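Local structure of kinetochore protein Mis16 (Schizosaccharomyces japonicus, 4XYH) at residues V44-L49 and D404-I409; T55-P60 and K74-T79; V134-F139 and F186-N191. The protein recognises histone H4 and, independently, the CENP-A-specific chaperone Scm3, probably through a WD-repeat beta-propeller, and so probably helps deliver CENP-A to centromeres. All coordinates share one frame; numbering follows the deposited sequence.

Contact 1 (V44-L49 and D404-I409); sequences VITEAL and DNILQI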
ATOM      1  N   VAL A  44     -19.122   7.701  -2.910  1.00 29.66           N
ATOM      2  CA  VAL A  44     -18.703   7.050  -1.669  1.00 27.98           C
ATOM      3  C   VAL A  44     -19.406   5.721  -1.481  1.00 25.37           C
ATOM      4  O   VAL A  44     -20.621   5.662  -1.412  1.00 28.53           O
ATOM      5  CB  VAL A  44     -18.983   7.886  -0.418  1.00 24.46           C
ATOM      6  CG1 VAL A  44     -18.575   7.090   0.803  1.00 22.07           C
ATOM      7  CG2 VAL A  44     -18.222   9.184  -0.461  1.00 26.80           C
ATOM      8  N   ILE A  45     -18.617   4.659  -1.409  1.00 29.14           N
ATOM      9  CA  ILE A  45     -19.100   3.320  -1.096  1.00 28.11           C
ATOM     10  C   ILE A  45     -18.464   2.856   0.205  1.00 27.44           C
ATOM     11  O   ILE A  45     -17.245   2.944   0.363  1.00 24.71           O
ATOM     12  CB  ILE A  45     -18.753   2.334  -2.195  1.00 26.07           C
ATOM     13  CG1 ILE A  45     -19.410   2.764  -3.502  1.00 27.05           C
ATOM     14  CG2 ILE A  45     -19.166   0.937  -1.789  1.00 29.72           C
ATOM     15  CD1 ILE A  45     -18.924   1.986  -4.705  1.00 21.06           C
ATOM     16  N   THR A  46     -19.284   2.387   1.143  1.00 29.86           N
ATOM     17  CA  THR A  46     -18.770   1.922   2.430  1.00 29.69           C
ATOM     18  C   THR A  46     -19.133   0.469   2.642  1.00 30.24           C
ATOM     19  O   THR A  46     -20.279   0.085   2.487  1.00 32.71           O
ATOM     20  CB  THR A  46     -19.310   2.744   3.613  1.00 27.12           C
ATOM     21  OG1 THR A  46     -18.893   4.107   3.481  1.00 34.18           O
ATOM     22  CG2 THR A  46     -18.764   2.208   4.907  1.00 30.68           C
ATOM     23  N   GLU A  47     -18.152  -0.343   2.997  1.00 29.23           N
ATOM     24  CA  GLU A  47     -18.404  -1.756   3.186  1.00 29.13           C
ATOM     25  C   GLU A  47     -17.818  -2.245   4.506  1.00 29.14           C
ATOM     26  O   GLU A  47     -16.631  -2.043   4.775  1.00 29.87           O
ATOM     27  CB  GLU A  47     -17.830  -2.551   2.020  1.00 31.65           C
ATOM     28  CG  GLU A  47     -18.006  -4.061   2.168  1.00 44.80           C
ATOM     29  CD  GLU A  47     -19.459  -4.511   2.002  1.00 52.92           C
ATOM     30  OE1 GLU A  47     -20.274  -3.742   1.422  1.00 56.06           O
ATOM     31  OE2 GLU A  47     -19.778  -5.637   2.453  1.00 56.39           O
ATOM     32  N   ALA A  48     -18.654  -2.872   5.332  1.00 28.13           N
ATOM     33  CA  ALA A  48     -18.189  -3.459   6.588  1.00 31.36           C
ATOM     34  C   ALA A  48     -17.754  -4.891   6.334  1.00 27.71           C
ATOM     35  O   ALA A  48     -18.551  -5.716   5.908  1.00 30.70           O
ATOM     36  CB  ALA A  48     -19.271  -3.410   7.651  1.00 22.03           C
ATOM     37  N   LEU A  49     -16.483  -5.181   6.589  1.00 27.84           N
ATOM     38  CA  LEU A  49     -15.939  -6.511   6.327  1.00 29.18           C
ATOM     39  C   LEU A  49     -16.115  -7.423   7.538  1.00 24.49           C
ATOM     40  O   LEU A  49     -16.022  -6.975   8.674  1.00 30.50           O
ATOM     41  CB  LEU A  49     -14.453  -6.413   5.946  1.00 24.19           C
ATOM     42  CG  LEU A  49     -14.118  -5.598   4.691  1.00 25.57           C
ATOM     43  CD1 LEU A  49     -12.613  -5.499   4.489  1.00 26.59           C
ATOM     44  CD2 LEU A  49     -14.768  -6.214   3.467  1.00 27.68           C
ATOM     45  N   ASP A 404     -11.017  -0.783  11.782  1.00 33.04           N
ATOM     46  CA  ASP A 404     -12.325  -1.183  12.284  1.00 31.92           C
ATOM     47  C   ASP A 404     -13.173  -1.929  11.255  1.00 33.97           C
ATOM     48  O   ASP A 404     -14.388  -1.734  11.221  1.00 35.44           O
ATOM     49  CB  ASP A 404     -13.099   0.047  12.769  1.00 32.03           C
ATOM     50  CG  ASP A 404     -13.181   1.156  11.704  1.00 32.88           C
ATOM     51  OD1 ASP A 404     -12.983   0.867  10.508  1.00 36.18           O
ATOM     52  OD2 ASP A 404     -13.440   2.321  12.065  1.00 35.11           O
ATOM     53  N   ASN A 405     -12.538  -2.737  10.403  1.00 29.74           N
ATOM     54  CA  ASN A 405     -13.251  -3.571   9.421  1.00 26.73           C
ATOM     55  C   ASN A 405     -13.964  -2.807   8.298  1.00 29.54           C
ATOM     56  O   ASN A 405     -14.815  -3.372   7.599  1.00 28.90           O
ATOM     57  CB  ASN A 405     -14.291  -4.455  10.117  1.00 29.93           C
ATOM     58  CG  ASN A 405     -13.672  -5.509  11.009  1.00 28.05           C
ATOM     59  OD1 ASN A 405     -12.605  -5.308  11.596  1.00 28.92           O
ATOM     60  ND2 ASN A 405     -14.339  -6.653  11.106  1.00 26.03           N
ATOM     61  N   ILE A 406     -13.619  -1.537   8.115  1.00 28.90           N
ATOM     62  CA  ILE A 406     -14.272  -0.725   7.100  1.00 28.65           C
ATOM     63  C   ILE A 406     -13.428  -0.564   5.846  1.00 25.65           C
ATOM     64  O   ILE A 406     -12.273  -0.133   5.918  1.00 30.39           O
ATOM     65  CB  ILE A 406     -14.620   0.674   7.647  1.00 29.37           C
ATOM     66  CG1 ILE A 406     -15.732   0.563   8.681  1.00 28.83           C
ATOM     67  CG2 ILE A 406     -15.089   1.578   6.529  1.00 27.51           C
ATOM     68  CD1 ILE A 406     -16.975  -0.069   8.130  1.00 28.00           C
ATOM     69  N   LEU A 407     -14.007  -0.937   4.708  1.00 21.81           N
ATOM     70  CA  LEU A 407     -13.448  -0.622   3.403  1.00 24.85           C
ATOM     71  C   LEU A 407     -14.229   0.540   2.780  1.00 26.00           C
ATOM     72  O   LEU A 407     -15.451   0.516   2.731  1.00 20.64           O
ATOM     73  CB  LEU A 407     -13.483  -1.837   2.473  1.00 22.73           C
ATOM     74  CG  LEU A 407     -13.217  -1.522   0.994  1.00 23.95           C
ATOM     75  CD1 LEU A 407     -11.808  -0.993   0.797  1.00 21.13           C
ATOM     76  CD2 LEU A 407     -13.459  -2.739   0.100  1.00 25.37           C
ATOM     77  N   GLN A 408     -13.525   1.561   2.314  1.00 20.49           N
ATOM     78  CA  GLN A 408     -14.200   2.660   1.640  1.00 22.84           C
ATOM     79  C   GLN A 408     -13.647   2.860   0.242  1.00 22.28           C
ATOM     80  O   GLN A 408     -12.431   2.836   0.026  1.00 21.06           O
ATOM     81  CB  GLN A 408     -14.082   3.959   2.441  1.00 21.65           C
ATOM     82  CG  GLN A 408     -15.242   4.197   3.357  1.00 26.37           C
ATOM     83  CD  GLN A 408     -15.007   5.325   4.347  1.00 29.94           C
ATOM     84  OE1 GLN A 408     -14.014   6.065   4.261  1.00 23.37           O
ATOM     85  NE2 GLN A 408     -15.921   5.454   5.308  1.00 23.22           N
ATOM     86  N   ILE A 409     -14.567   3.041  -0.698  1.00 22.04           N
ATOM     87  CA  ILE A 409     -14.256   3.341  -2.077  1.00 19.63           C
ATOM     88  C   ILE A 409     -14.840   4.711  -2.392  1.00 23.91           C
ATOM     89  O   ILE A 409     -16.052   4.901  -2.350  1.00 23.83           O
ATOM     90  CB  ILE A 409     -14.812   2.263  -3.019  1.00 23.01           C
ATOM     91  CG1 ILE A 409     -14.168   0.918  -2.676  1.00 25.03           C
ATOM     92  CG2 ILE A 409     -14.555   2.626  -4.487  1.00 19.45           C
ATOM     93  CD1 ILE A 409     -14.638  -0.233  -3.533  1.00 26.83           C
TER
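I45 and I409 sit opposite each other in an antiparallel pair of strands, their CB atoms 4.0 Å apart, and both side chains press on V94 and L96 of strand 87-97. L407 shares this well-filled face and packs against L401 of strand 398-402. L49, just past the strand end, also reaches L401 and brings CD1 within 4.3 Å of L407 CB. E47 starts on the same face, but its carboxylate heads away from the partner strand.

On the other face, the loose part is at T46 and A48, both exposed to solvent. T46 CG2 only brushes I406 CG2 at 4.1 Å, and I406 swings CD1 over the backbone of A48. Q408 is the buried exception: it runs alongside T46, its amide engaged by H378 and the carbonyl of G380.

I45 exchanges two main-chain bonds with I409, and E47 two with L407; L49 N gives a nearly straight bond of 2.7 Å to N405 O. Beyond the strand end, N405 ND2 reaches L49 O at 3.0 Å, 32° out of the carbonyl plane. The chemistry implies that backbone bonds fasten the N-terminal strand to the last WD blade, the "velcro" closure of beta-propellers, while apolar side chains pack one face against the neighbouring sheet.

Contact 2 (T55-P60 and K74-T79); sequences TVEWFP and KLLLGT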
ATOM      1  N   THR A  55      -4.746  -5.255   3.848  1.00 17.65           N
ATOM      2  CA  THR A  55      -4.243  -4.990   2.503  1.00 18.08           C
ATOM      3  C   THR A  55      -5.373  -4.769   1.493  1.00 18.11           C
ATOM      4  O   THR A  55      -6.466  -5.340   1.622  1.00 19.25           O
ATOM      5  CB  THR A  55      -3.331  -6.159   2.025  1.00 17.64           C
ATOM      6  OG1 THR A  55      -2.770  -5.859   0.730  1.00 16.00           O
ATOM      7  CG2 THR A  55      -4.135  -7.503   1.970  1.00 15.02           C
ATOM      8  N   VAL A  56      -5.112  -3.930   0.494  1.00 15.75           N
ATOM      9  CA  VAL A  56      -6.064  -3.724  -0.585  1.00 15.07           C
ATOM     10  C   VAL A  56      -5.306  -3.307  -1.835  1.00 19.44           C
ATOM     11  O   VAL A  56      -4.330  -2.573  -1.763  1.00 19.35           O
ATOM     12  CB  VAL A  56      -7.146  -2.648  -0.234  1.00 15.79           C
ATOM     13  CG1 VAL A  56      -6.524  -1.264  -0.053  1.00 15.28           C
ATOM     14  CG2 VAL A  56      -8.220  -2.581  -1.315  1.00 16.53           C
ATOM     15  N   GLU A  57      -5.756  -3.803  -2.981  1.00 20.72           N
ATOM     16  CA  GLU A  57      -5.163  -3.469  -4.267  1.00 18.91           C
ATOM     17  C   GLU A  57      -6.234  -3.632  -5.331  1.00 19.36           C
ATOM     18  O   GLU A  57      -6.968  -4.627  -5.324  1.00 17.98           O
ATOM     19  CB  GLU A  57      -3.950  -4.357  -4.574  1.00 17.79           C
ATOM     20  CG  GLU A  57      -3.018  -3.767  -5.632  1.00 17.28           C
ATOM     21  CD  GLU A  57      -1.875  -4.699  -6.027  1.00 21.56           C
ATOM     22  OE1 GLU A  57      -1.973  -5.906  -5.744  1.00 22.20           O
ATOM     23  OE2 GLU A  57      -0.876  -4.233  -6.636  1.00 19.85           O
ATOM     24  N   TRP A  58      -6.345  -2.641  -6.219  1.00 21.84           N
ATOM     25  CA  TRP A  58      -7.235  -2.731  -7.384  1.00 21.30           C
ATOM     26  C   TRP A  58      -6.623  -3.613  -8.458  1.00 20.13           C
ATOM     27  O   TRP A  58      -5.449  -3.448  -8.793  1.00 21.16           O
ATOM     28  CB  TRP A  58      -7.504  -1.356  -8.005  1.00 20.34           C
ATOM     29  CG  TRP A  58      -8.290  -0.427  -7.181  1.00 19.46           C
ATOM     30  CD1 TRP A  58      -7.805   0.518  -6.332  1.00 21.40           C
ATOM     31  CD2 TRP A  58      -9.709  -0.327  -7.130  1.00 19.44           C
ATOM     32  NE1 TRP A  58      -8.841   1.207  -5.749  1.00 22.26           N
ATOM     33  CE2 TRP A  58     -10.023   0.700  -6.219  1.00 20.73           C
ATOM     34  CE3 TRP A  58     -10.750  -1.009  -7.765  1.00 21.58           C
ATOM     35  CZ2 TRP A  58     -11.332   1.067  -5.927  1.00 20.34           C
ATOM     36  CZ3 TRP A  58     -12.048  -0.647  -7.474  1.00 23.13           C
ATOM     37  CH2 TRP A  58     -12.329   0.385  -6.563  1.00 24.38           C
ATOM     38  N   PHE A  59      -7.414  -4.526  -9.012  1.00 17.00           N
ATOM     39  CA  PHE A  59      -6.996  -5.243 -10.205  1.00 22.32           C
ATOM     40  C   PHE A  59      -7.189  -4.364 -11.449  1.00 26.56           C
ATOM     41  O   PHE A  59      -8.154  -3.589 -11.538  1.00 22.66           O
ATOM     42  CB  PHE A  59      -7.791  -6.536 -10.378  1.00 24.05           C
ATOM     43  CG  PHE A  59      -7.367  -7.659  -9.472  1.00 19.10           C
ATOM     44  CD1 PHE A  59      -6.292  -8.460  -9.803  1.00 16.48           C
ATOM     45  CD2 PHE A  59      -8.074  -7.932  -8.300  1.00 18.98           C
ATOM     46  CE1 PHE A  59      -5.914  -9.524  -8.983  1.00 16.04           C
ATOM     47  CE2 PHE A  59      -7.705  -8.991  -7.475  1.00 19.13           C
ATOM     48  CZ  PHE A  59      -6.620  -9.792  -7.821  1.00 17.31           C
ATOM     49  N   PRO A  60      -6.274  -4.479 -12.420  1.00 23.46           N
ATOM     50  CA  PRO A  60      -6.480  -3.790 -13.702  1.00 28.31           C
ATOM     51  C   PRO A  60      -7.673  -4.375 -14.454  1.00 24.93           C
ATOM     52  O   PRO A  60      -7.909  -5.592 -14.375  1.00 28.20           O
ATOM     53  CB  PRO A  60      -5.172  -4.057 -14.472  1.00 22.00           C
ATOM     54  CG  PRO A  60      -4.214  -4.550 -13.470  1.00 23.98           C
ATOM     55  CD  PRO A  60      -5.014  -5.234 -12.400  1.00 21.98           C
ATOM     56  N   LYS A  74     -12.516  -5.313  -9.798  1.00 26.19           N
ATOM     57  CA  LYS A  74     -12.105  -6.232  -8.746  1.00 24.15           C
ATOM     58  C   LYS A  74     -11.022  -5.674  -7.838  1.00 22.22           C
ATOM     59  O   LYS A  74     -10.169  -4.891  -8.263  1.00 21.22           O
ATOM     60  CB  LYS A  74     -11.620  -7.551  -9.359  1.00 23.49           C
ATOM     61  CG  LYS A  74     -12.732  -8.393  -9.966  1.00 26.77           C
ATOM     62  CD  LYS A  74     -12.167  -9.594 -10.686  1.00 30.70           C
ATOM     63  CE  LYS A  74     -13.280 -10.565 -11.079  1.00 39.28           C
ATOM     64  NZ  LYS A  74     -12.813 -11.558 -12.091  1.00 41.18           N
ATOM     65  N   LEU A  75     -11.047  -6.124  -6.589  1.00 21.66           N
ATOM     66  CA  LEU A  75     -10.038  -5.754  -5.604  1.00 23.44           C
ATOM     67  C   LEU A  75      -9.463  -6.991  -4.970  1.00 23.41           C
ATOM     68  O   LEU A  75     -10.169  -7.990  -4.779  1.00 21.26           O
ATOM     69  CB  LEU A  75     -10.618  -4.867  -4.505  1.00 18.46           C
ATOM     70  CG  LEU A  75     -11.266  -3.557  -4.931  1.00 23.86           C
ATOM     71  CD1 LEU A  75     -12.740  -3.585  -4.569  1.00 28.70           C
ATOM     72  CD2 LEU A  75     -10.584  -2.409  -4.246  1.00 23.72           C
ATOM     73  N   LEU A  76      -8.184  -6.897  -4.634  1.00 18.96           N
ATOM     74  CA  LEU A  76      -7.501  -7.916  -3.887  1.00 16.69           C
ATOM     75  C   LEU A  76      -7.487  -7.524  -2.407  1.00 19.24           C
ATOM     76  O   LEU A  76      -7.002  -6.451  -2.054  1.00 21.70           O
ATOM     77  CB  LEU A  76      -6.099  -8.082  -4.425  1.00 16.94           C
ATOM     78  CG  LEU A  76      -5.219  -9.110  -3.736  1.00 20.83           C
ATOM     79  CD1 LEU A  76      -5.696 -10.532  -4.074  1.00 16.40           C
ATOM     80  CD2 LEU A  76      -3.797  -8.858  -4.175  1.00 14.26           C
ATOM     81  N   LEU A  77      -8.039  -8.385  -1.557  1.00 19.92           N
ATOM     82  CA  LEU A  77      -8.160  -8.128  -0.116  1.00 18.73           C
ATOM     83  C   LEU A  77      -7.618  -9.275   0.714  1.00 22.09           C
ATOM     84  O   LEU A  77      -7.276 -10.346   0.176  1.00 21.27           O
ATOM     85  CB  LEU A  77      -9.620  -7.907   0.273  1.00 20.79           C
ATOM     86  CG  LEU A  77     -10.309  -6.658  -0.250  1.00 24.40           C
ATOM     87  CD1 LEU A  77     -11.783  -6.701   0.083  1.00 23.88           C
ATOM     88  CD2 LEU A  77      -9.646  -5.436   0.384  1.00 23.34           C
ATOM     89  N   GLY A  78      -7.572  -9.071   2.030  1.00 16.86           N
ATOM     90  CA  GLY A  78      -7.147 -10.123   2.936  1.00 17.52           C
ATOM     91  C   GLY A  78      -7.988 -10.209   4.190  1.00 22.50           C
ATOM     92  O   GLY A  78      -8.960  -9.473   4.347  1.00 26.42           O
ATOM     93  N   THR A  79      -7.625 -11.121   5.084  1.00 18.72           N
ATOM     94  CA  THR A  79      -8.232 -11.151   6.404  1.00 20.93           C
ATOM     95  C   THR A  79      -7.172 -11.059   7.488  1.00 22.51           C
ATOM     96  O   THR A  79      -6.012 -11.427   7.297  1.00 21.30           O
ATOM     97  CB  THR A  79      -9.058 -12.443   6.672  1.00 21.54           C
ATOM     98  OG1 THR A  79      -8.180 -13.578   6.704  1.00 21.65           O
ATOM     99  CG2 THR A  79     -10.138 -12.639   5.625  1.00 18.04           C
TER
HETATM  100  O   HOH W   1      -4.207  -6.486  -1.381  1.00 17.77           O
HETATM  101  O   HOH W   2     -10.618  -4.514 -11.833  1.00 26.79           O
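W58 and L75 lie side by side on one face of a two-stranded antiparallel hairpin, the leucine methyl CD2 set over the six-membered ring of the indole. That methyl stands 3.6 Å from the centroid of the W58 six-membered ring and 8° off its normal, a nearly vertical CH-pi contact. V56 continues the same face: its CG2, anti to the backbone N, points along with the leucines and meets L77 CD2 at 3.6 Å and L75 CD2 at 3.8 Å.

E57 and L76 occupy the reverse face. E57 is extended beside L76, and its OE1 takes the backbone N-H of F139. The F59 ring crosses L76 at a slant: F59 CE2 touches L76 CB at 3.6 Å, while F59 CD2 rests on K74 CB, and the K74 chain then runs out away from the ring.

The backbones are tied unevenly. L76 N reaches E57 O at 2.7 Å and almost straight (174°), whereas the return bond from E57 N to L76 O is bent. L76 O also accepts from a water held by T55 OG1, so two donors share this carbonyl; T55 OG1 itself accepts from A137 N of strand 136-140. F59 N bonds K74 O, and a second water links F59 O to K74 N.

This is a beta hairpin at the edge of a propeller blade: strand 56-58 is outermost, with strands 70-77 and 87-97 beside it in order. W58 touches V94 within the sheet and A399 of the neighbouring sheet, where V56 meets L401. On the E57 side lies strand 136-140, and the rings of F59 and F139 meet at about 20°.

Contact 3 (V134-F139 and F186-N191); sequences VNKARF and FGLGWN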
ATOM      1  N   VAL A 134      -3.245 -12.100   6.393  1.00 19.12           N
ATOM      2  CA  VAL A 134      -2.689 -11.622   5.145  1.00 20.17           C
ATOM      3  C   VAL A 134      -2.108 -10.224   5.404  1.00 19.29           C
ATOM      4  O   VAL A 134      -2.822  -9.228   5.343  1.00 14.69           O
ATOM      5  CB  VAL A 134      -3.734 -11.593   4.021  1.00 17.68           C
ATOM      6  CG1 VAL A 134      -3.086 -11.180   2.727  1.00 17.06           C
ATOM      7  CG2 VAL A 134      -4.383 -12.967   3.865  1.00 16.83           C
ATOM      8  N   ASN A 135      -0.819 -10.156   5.736  1.00 16.18           N
ATOM      9  CA  ASN A 135      -0.200  -8.860   6.026  1.00 18.39           C
ATOM     10  C   ASN A 135      -0.182  -7.952   4.795  1.00 18.19           C
ATOM     11  O   ASN A 135      -0.473  -6.770   4.889  1.00 16.23           O
ATOM     12  CB  ASN A 135       1.214  -9.045   6.558  1.00 16.47           C
ATOM     13  CG  ASN A 135       1.246  -9.347   8.047  1.00 22.40           C
ATOM     14  OD1 ASN A 135       0.202  -9.489   8.702  1.00 19.94           O
ATOM     15  ND2 ASN A 135       2.453  -9.425   8.599  1.00 20.95           N
ATOM     16  N   LYS A 136       0.133  -8.524   3.637  1.00 16.71           N
ATOM     17  CA  LYS A 136       0.120  -7.771   2.393  1.00 17.11           C
ATOM     18  C   LYS A 136      -0.107  -8.726   1.237  1.00 17.01           C
ATOM     19  O   LYS A 136       0.330  -9.872   1.288  1.00 15.68           O
ATOM     20  CB  LYS A 136       1.431  -6.985   2.188  1.00 18.69           C
ATOM     21  CG  LYS A 136       1.371  -6.037   0.971  1.00 18.73           C
ATOM     22  CD  LYS A 136       2.447  -4.964   0.979  1.00 24.19           C
ATOM     23  CE  LYS A 136       2.108  -3.843   1.964  1.00 25.48           C
ATOM     24  NZ  LYS A 136       3.257  -2.908   2.120  1.00 33.04           N
ATOM     25  N   ALA A 137      -0.816  -8.257   0.211  1.00 16.82           N
ATOM     26  CA  ALA A 137      -1.089  -9.063  -0.977  1.00 18.38           C
ATOM     27  C   ALA A 137      -0.947  -8.214  -2.238  1.00 17.16           C
ATOM     28  O   ALA A 137      -1.623  -7.193  -2.393  1.00 16.44           O
ATOM     29  CB  ALA A 137      -2.477  -9.677  -0.894  1.00 16.01           C
ATOM     30  N   ARG A 138      -0.077  -8.648  -3.146  1.00 16.92           N
ATOM     31  CA  ARG A 138       0.176  -7.915  -4.387  1.00 13.84           C
ATOM     32  C   ARG A 138       0.164  -8.838  -5.620  1.00 19.01           C
ATOM     33  O   ARG A 138       0.779  -9.911  -5.596  1.00 17.42           O
ATOM     34  CB  ARG A 138       1.525  -7.194  -4.284  1.00 15.43           C
ATOM     35  CG  ARG A 138       1.587  -6.110  -3.189  1.00 23.66           C
ATOM     36  CD  ARG A 138       0.688  -4.917  -3.547  1.00 21.94           C
ATOM     37  NE  ARG A 138       0.716  -3.826  -2.573  1.00 20.68           N
ATOM     38  CZ  ARG A 138      -0.205  -3.635  -1.628  1.00 29.14           C
ATOM     39  NH1 ARG A 138      -1.224  -4.480  -1.507  1.00 24.04           N
ATOM     40  NH2 ARG A 138      -0.110  -2.596  -0.799  1.00 29.73           N
ATOM     41  N   PHE A 139      -0.496  -8.423  -6.702  1.00 16.10           N
ATOM     42  CA  PHE A 139      -0.570  -9.259  -7.904  1.00 12.56           C
ATOM     43  C   PHE A 139       0.660  -8.993  -8.800  1.00 16.94           C
ATOM     44  O   PHE A 139       1.178  -7.888  -8.842  1.00 13.40           O
ATOM     45  CB  PHE A 139      -1.887  -9.013  -8.672  1.00 13.76           C
ATOM     46  CG  PHE A 139      -2.027  -7.610  -9.242  1.00 15.01           C
ATOM     47  CD1 PHE A 139      -1.324  -7.225 -10.382  1.00 14.08           C
ATOM     48  CD2 PHE A 139      -2.871  -6.679  -8.639  1.00 16.38           C
ATOM     49  CE1 PHE A 139      -1.434  -5.923 -10.898  1.00 16.40           C
ATOM     50  CE2 PHE A 139      -3.000  -5.380  -9.154  1.00 16.12           C
ATOM     51  CZ  PHE A 139      -2.279  -5.003 -10.286  1.00 16.85           C
ATOM     52  N   PHE A 186       5.668  -6.579   6.381  1.00 13.64           N
ATOM     53  CA  PHE A 186       4.728  -5.896   5.511  1.00 13.34           C
ATOM     54  C   PHE A 186       5.379  -5.398   4.229  1.00 16.28           C
ATOM     55  O   PHE A 186       4.717  -4.786   3.398  1.00 17.41           O
ATOM     56  CB  PHE A 186       4.085  -4.715   6.243  1.00 15.24           C
ATOM     57  CG  PHE A 186       3.177  -5.120   7.361  1.00 18.67           C
ATOM     58  CD1 PHE A 186       3.682  -5.348   8.634  1.00 19.01           C
ATOM     59  CD2 PHE A 186       1.808  -5.270   7.140  1.00 16.71           C
ATOM     60  CE1 PHE A 186       2.828  -5.728   9.680  1.00 25.46           C
ATOM     61  CE2 PHE A 186       0.952  -5.641   8.165  1.00 22.22           C
ATOM     62  CZ  PHE A 186       1.466  -5.880   9.443  1.00 23.55           C
ATOM     63  N   GLY A 187       6.677  -5.639   4.073  1.00 16.87           N
ATOM     64  CA  GLY A 187       7.383  -5.193   2.889  1.00 16.78           C
ATOM     65  C   GLY A 187       7.316  -6.228   1.782  1.00 19.11           C
ATOM     66  O   GLY A 187       7.816  -7.350   1.932  1.00 17.15           O
ATOM     67  N   LEU A 188       6.719  -5.844   0.661  1.00 16.23           N
ATOM     68  CA  LEU A 188       6.497  -6.762  -0.456  1.00 17.41           C
ATOM     69  C   LEU A 188       6.337  -5.997  -1.764  1.00 18.54           C
ATOM     70  O   LEU A 188       5.581  -5.037  -1.831  1.00 15.75           O
ATOM     71  CB  LEU A 188       5.249  -7.616  -0.208  1.00 15.70           C
ATOM     72  CG  LEU A 188       4.753  -8.502  -1.363  1.00 18.07           C
ATOM     73  CD1 LEU A 188       5.748  -9.588  -1.655  1.00 15.93           C
ATOM     74  CD2 LEU A 188       3.409  -9.130  -1.007  1.00 19.76           C
ATOM     75  N   GLY A 189       7.032  -6.419  -2.812  1.00 14.97           N
ATOM     76  CA  GLY A 189       6.892  -5.747  -4.084  1.00 12.67           C
ATOM     77  C   GLY A 189       7.458  -6.552  -5.237  1.00 17.75           C
ATOM     78  O   GLY A 189       8.544  -7.145  -5.116  1.00 15.54           O
ATOM     79  N   TRP A 190       6.721  -6.573  -6.345  1.00 11.80           N
ATOM     80  CA  TRP A 190       7.176  -7.225  -7.563  1.00 18.03           C
ATOM     81  C   TRP A 190       8.107  -6.344  -8.392  1.00 21.28           C
ATOM     82  O   TRP A 190       8.052  -5.103  -8.333  1.00 18.94           O
ATOM     83  CB  TRP A 190       6.000  -7.609  -8.435  1.00 15.36           C
ATOM     84  CG  TRP A 190       5.132  -8.670  -7.884  1.00 18.17           C
ATOM     85  CD1 TRP A 190       3.982  -8.507  -7.163  1.00 14.58           C
ATOM     86  CD2 TRP A 190       5.309 -10.080  -8.052  1.00 16.23           C
ATOM     87  NE1 TRP A 190       3.435  -9.739  -6.877  1.00 14.00           N
ATOM     88  CE2 TRP A 190       4.237 -10.717  -7.403  1.00 15.59           C
ATOM     89  CE3 TRP A 190       6.266 -10.865  -8.699  1.00 20.96           C
ATOM     90  CZ2 TRP A 190       4.103 -12.107  -7.375  1.00 16.44           C
ATOM     91  CZ3 TRP A 190       6.131 -12.249  -8.665  1.00 19.52           C
ATOM     92  CH2 TRP A 190       5.058 -12.850  -8.009  1.00 14.06           C
ATOM     93  N   ASN A 191       8.964  -7.009  -9.157  1.00 19.12           N
ATOM     94  CA  ASN A 191       9.799  -6.374 -10.158  1.00 16.82           C
ATOM     95  C   ASN A 191       8.965  -6.103 -11.419  1.00 20.87           C
ATOM     96  O   ASN A 191       8.279  -7.004 -11.921  1.00 18.89           O
ATOM     97  CB  ASN A 191      10.999  -7.276 -10.458  1.00 21.48           C
ATOM     98  CG  ASN A 191      12.111  -6.555 -11.218  1.00 29.52           C
ATOM     99  OD1 ASN A 191      11.885  -5.957 -12.276  1.00 28.25           O
ATOM    100  ND2 ASN A 191      13.324  -6.606 -10.670  1.00 26.16           N
TER
HETATM  101  O   HOH W   3       5.820  -3.030   0.454  1.00 20.66           O
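N135 lays its side-chain amide flat over one face of the F186 ring, the two planes only 8° apart, with CG 3.7 Å from F186 CE2. N135 CB adds a CH-pi contact over that face, and its ND2 bonds the carbonyl of G185, which helps fix the amide's rotation.

Two hydrogen bonds run from side chain to backbone. K136 leaves with CG anti to the backbone N and bends at chi3 (-77°), bringing NZ 2.7 Å from F186 O; a water joins NZ to L188 N as well. An alanine here would probably leave F186 O without this donor, the water without one of its holders, and L188 without the aliphatic chain beside it. Farther along, W190 NE1 points edge-on at R138 O, 3.0 Å away, approaching from above the carbonyl plane.

Apolar contact fills the middle: L188 CB passes K136 CD at 4.0 Å, and L188 CD2 touches R138 CG. R138 then turns away to a salt bridge with D387, K136 CG lying over one face of its guanidinium.

Parallel strands 136-140 and 187-190, axes 7.5 Å apart, are edge strands of neighbouring propeller blades, joined by side chains rather than backbone pairing. W190 lies between the sheets, touching I146 and A148 of strand 146-150 and L198 of strand 197-201.

In the fold
The three contacts run from the outer edge of the closing blade of a beta-propeller inward, through four sheets. Along the chain, contacts 2 and 3 follow one another inside the long loop closed by contact 1. Contact 1 joins strand 41-48 to 406-412 within one sheet; contact 2 lies in the next, its centre 13 Å away, and I409 packs on W58 and L75 between them. Contact 3, with its centre 11 Å from that of contact 2, spans the two sheets that follow, and is linked back through the backbones of T79 and V134. Contacts 1 and 3, about 21 Å apart between centres, do not touch. Lying between them, contact 2 probably connects ring closure with blade-to-blade packing.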